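Local coordinates for protein purine nucleoside phosphorylase (Schistosoma mansoni, PDB 6BI9) that probably catalyses the reversible phosphorolysis of inosine and guanosine, releasing the free purine base and ribose 1-phosphate, at residues Tyr194-Gly199 with Ser222-Val227. Numbering follows the deposited sequence.
With DS7 (1,2,5-trimethyl-1H-pyrrole-3-carboxylic acid), chain G.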
ATOM      1  N   TYR A 194       9.694  -4.410 -14.437  1.00 21.68           N
ATOM      2  CA  TYR A 194       8.229  -4.460 -14.329  1.00 20.98           C
ATOM      3  C   TYR A 194       7.736  -3.833 -13.030  1.00 20.80           C
ATOM      4  O   TYR A 194       8.143  -4.263 -11.942  1.00 23.55           O
ATOM      5  CB  TYR A 194       7.780  -5.914 -14.383  1.00 22.33           C
ATOM      6  CG  TYR A 194       6.273  -6.219 -14.306  1.00 19.97           C
ATOM      7  CD1 TYR A 194       5.535  -6.458 -15.462  1.00 24.01           C
ATOM      8  CD2 TYR A 194       5.596  -6.345 -13.083  1.00 18.49           C
ATOM      9  CE1 TYR A 194       4.186  -6.777 -15.420  1.00 19.27           C
ATOM     10  CE2 TYR A 194       4.220  -6.674 -13.034  1.00 21.38           C
ATOM     11  CZ  TYR A 194       3.528  -6.886 -14.192  1.00 18.81           C
ATOM     12  OH  TYR A 194       2.199  -7.215 -14.152  1.00 21.06           O
ATOM     13  N   ALA A 195       6.849  -2.834 -13.138  1.00 19.33           N
ATOM     14  CA  ALA A 195       6.148  -2.284 -11.974  1.00 20.96           C
ATOM     15  C   ALA A 195       4.819  -3.000 -11.776  1.00 21.84           C
ATOM     16  O   ALA A 195       3.987  -3.042 -12.689  1.00 20.60           O
ATOM     17  CB  ALA A 195       5.877  -0.789 -12.133  1.00 24.18           C
ATOM     18  N   PHE A 196       4.573  -3.466 -10.541  1.00 18.57           N
ATOM     19  CA  PHE A 196       3.306  -4.106 -10.147  1.00 18.02           C
ATOM     20  C   PHE A 196       2.382  -3.034  -9.547  1.00 19.90           C
ATOM     21  O   PHE A 196       2.689  -2.487  -8.474  1.00 21.79           O
ATOM     22  CB  PHE A 196       3.616  -5.239  -9.150  1.00 20.49           C
ATOM     23  CG  PHE A 196       2.396  -5.996  -8.623  1.00 19.55           C
ATOM     24  CD1 PHE A 196       1.217  -6.130  -9.369  1.00 21.48           C
ATOM     25  CD2 PHE A 196       2.442  -6.576  -7.338  1.00 19.63           C
ATOM     26  CE1 PHE A 196       0.121  -6.817  -8.862  1.00 21.16           C
ATOM     27  CE2 PHE A 196       1.344  -7.257  -6.816  1.00 17.80           C
ATOM     28  CZ  PHE A 196       0.172  -7.374  -7.560  1.00 18.56           C
ATOM     29  N   ASN A 197       1.310  -2.694 -10.302  0.87 21.32           N
ATOM     30  CA  ASN A 197       0.150  -1.851  -9.941  0.87 21.35           C
ATOM     31  C   ASN A 197      -0.925  -2.827  -9.480  0.87 25.37           C
ATOM     32  O   ASN A 197      -1.406  -3.624 -10.286  0.87 27.19           O
ATOM     33  CB  ASN A 197      -0.383  -1.095 -11.201  0.87 21.72           C
ATOM     34  CG  ASN A 197      -1.790  -0.442 -11.029  0.87 27.27           C
ATOM     35  OD1 ASN A 197      -2.191  -0.037  -9.944  0.87 27.91           O
ATOM     36  ND2 ASN A 197      -2.534  -0.332 -12.148  0.87 32.47           N
ATOM     37  N   GLY A 198      -1.360  -2.740  -8.242  1.00 23.75           N
ATOM     38  CA  GLY A 198      -2.315  -3.728  -7.750  1.00 19.67           C
ATOM     39  C   GLY A 198      -3.565  -3.840  -8.614  1.00 21.02           C
ATOM     40  O   GLY A 198      -4.143  -4.927  -8.727  1.00 28.19           O
ATOM     41  N   GLY A 199      -4.033  -2.729  -9.164  1.00 23.04           N
ATOM     42  CA  GLY A 199      -5.223  -2.766 -10.026  1.00 24.01           C
ATOM     43  C   GLY A 199      -6.535  -2.648  -9.252  1.00 22.53           C
ATOM     44  O   GLY A 199      -6.545  -2.442  -8.028  1.00 23.39           O
ATOM     45  N   SER A 222      -0.275  -8.129 -12.384  1.00 18.05           N
ATOM     46  CA  SER A 222      -0.152  -9.558 -12.102  1.00 20.79           C
ATOM     47  C   SER A 222       1.324  -9.914 -11.900  1.00 23.01           C
ATOM     48  O   SER A 222       2.199  -9.039 -11.788  1.00 21.51           O
ATOM     49  CB  SER A 222      -0.763 -10.402 -13.238  1.00 25.62           C
ATOM     50  OG  SER A 222       0.045 -10.303 -14.401  1.00 29.85           O
ATOM     51  N   THR A 223       1.582 -11.230 -11.868  1.00 20.58           N
ATOM     52  CA  THR A 223       2.899 -11.854 -12.025  1.00 20.09           C
ATOM     53  C   THR A 223       3.829 -11.745 -10.811  1.00 22.84           C
ATOM     54  O   THR A 223       4.380 -12.771 -10.394  1.00 22.27           O
ATOM     55  CB  THR A 223       3.558 -11.315 -13.285  1.00 22.55           C
ATOM     56  OG1 THR A 223       2.744 -11.698 -14.417  1.00 26.73           O
ATOM     57  CG2 THR A 223       4.961 -11.905 -13.462  1.00 24.42           C
ATOM     58  N   VAL A 224       4.024 -10.551 -10.229  1.00 19.34           N
ATOM     59  CA  VAL A 224       4.979 -10.399  -9.118  1.00 19.43           C
ATOM     60  C   VAL A 224       4.620 -11.287  -7.924  1.00 20.79           C
ATOM     61  O   VAL A 224       5.534 -11.893  -7.326  1.00 19.70           O
ATOM     62  CB  VAL A 224       5.141  -8.915  -8.774  1.00 20.37           C
ATOM     63  CG1 VAL A 224       5.812  -8.692  -7.425  1.00 21.18           C
ATOM     64  CG2 VAL A 224       5.932  -8.190  -9.876  1.00 20.72           C
ATOM     65  N   PRO A 225       3.347 -11.444  -7.515  1.00 18.88           N
ATOM     66  CA  PRO A 225       3.059 -12.369  -6.396  1.00 18.76           C
ATOM     67  C   PRO A 225       3.504 -13.799  -6.662  1.00 17.97           C
ATOM     68  O   PRO A 225       4.150 -14.419  -5.789  1.00 19.10           O
ATOM     69  CB  PRO A 225       1.540 -12.242  -6.220  1.00 22.67           C
ATOM     70  CG  PRO A 225       1.230 -10.796  -6.744  1.00 18.53           C
ATOM     71  CD  PRO A 225       2.135 -10.700  -7.943  1.00 19.64           C
ATOM     72  N   GLU A 226       3.247 -14.316  -7.862  1.00 20.51           N
ATOM     73  CA  GLU A 226       3.678 -15.678  -8.201  1.00 20.34           C
ATOM     74  C   GLU A 226       5.198 -15.794  -8.255  1.00 21.16           C
ATOM     75  O   GLU A 226       5.761 -16.804  -7.809  1.00 22.47           O
ATOM     76  CB  GLU A 226       3.055 -16.115  -9.538  1.00 27.22           C
ATOM     77  CG  GLU A 226       1.567 -16.272  -9.500  1.00 32.51           C
ATOM     78  CD  GLU A 226       0.810 -15.023  -9.907  1.00 40.11           C
ATOM     79  OE1 GLU A 226       1.281 -13.899  -9.645  1.00 32.40           O
ATOM     80  OE2 GLU A 226      -0.266 -15.162 -10.534  1.00 59.84           O
ATOM     81  N   VAL A 227       5.885 -14.791  -8.821  1.00 20.49           N
ATOM     82  CA  VAL A 227       7.343 -14.798  -8.856  1.00 20.94           C
ATOM     83  C   VAL A 227       7.917 -14.915  -7.450  1.00 18.83           C
ATOM     84  O   VAL A 227       8.888 -15.654  -7.221  1.00 20.60           O
ATOM     85  CB  VAL A 227       7.863 -13.520  -9.545  1.00 18.81           C
ATOM     86  CG1 VAL A 227       9.392 -13.413  -9.416  1.00 22.17           C
ATOM     87  CG2 VAL A 227       7.480 -13.552 -11.006  1.00 22.11           C
TER
HETATM   88  C7  DS7 G 306      -2.255  -1.369 -20.616  0.91 44.43           C
HETATM   89  C4  DS7 G 306      -1.694  -1.508 -15.416  0.91 27.09           C
HETATM   90  C5  DS7 G 306      -1.905  -1.026 -18.095  0.91 39.34           C
HETATM   91  C6  DS7 G 306      -1.713   0.469 -18.249  0.91 43.07           C
HETATM   92  C3  DS7 G 306      -1.885  -1.856 -16.930  0.91 32.98           C
HETATM   93  C2  DS7 G 306      -2.152  -3.177 -17.400  0.91 28.04           C
HETATM   94  C1  DS7 G 306      -2.308  -3.138 -18.798  0.91 36.49           C
HETATM   95  O   DS7 G 306      -1.803  -0.375 -14.940  0.91 30.30           O
HETATM   96  O1  DS7 G 306      -1.494  -2.395 -14.569  0.91 36.94           O
HETATM   97  N   DS7 G 306      -2.167  -1.810 -19.227  0.91 41.24           N
HETATM   98  C   DS7 G 306      -2.588  -4.288 -19.758  0.91 31.63           C
HETATM   99  O   HOH W   1       0.446  -7.813 -16.323  0.64 26.89           O
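The hydroxyl OH of Tyr194 is gripped from two directions: Ser222 N donates to it at 3.2 Å, nearly straight at 164°, and a water lies 2.9 Å from the same OH, at the ring edge and in its plane. That water also reaches Ser222 OG, closing a bridge between the two side chains. The contact joins the C-terminal end of strand 189-196, in the central mixed sheet of the phosphorylase-superfamily fold, to the loop and first turn of helix 224-232. The CB atoms of Tyr194 and Phe196 point toward this turn, and with CG anti to the backbone N (chi1 -179° and 179°) both rings come to lie beside it, Val224 resting against both residues. Its CG2 touches CD2 of the Tyr194 ring at 3.7 Å and CB of Phe196 at 3.8 Å, while its CB and CG1 approach CD2 of Phe196. Farther out on the Phe196 ring, Pro225 makes a CH-pi contact, CD standing over one face 4.1 Å from the centroid. Thr223, at the N-cap position, turns its OG1 to Arg86 and Asn117, and Val224 N bonds back to Ser222 O. Just past the strand, the CB of Asn197 points away from the helix, and its amide binds the ligand 1,2,5-trimethyl-1H-pyrrole-3-carboxylic acid, which Glu203 N also holds. Asn197 ND2 donates to carboxylate oxygen O at 2.9 Å and more weakly to O1 at 3.3 Å, and its OD1 accepts a weak bond from Gly199 N.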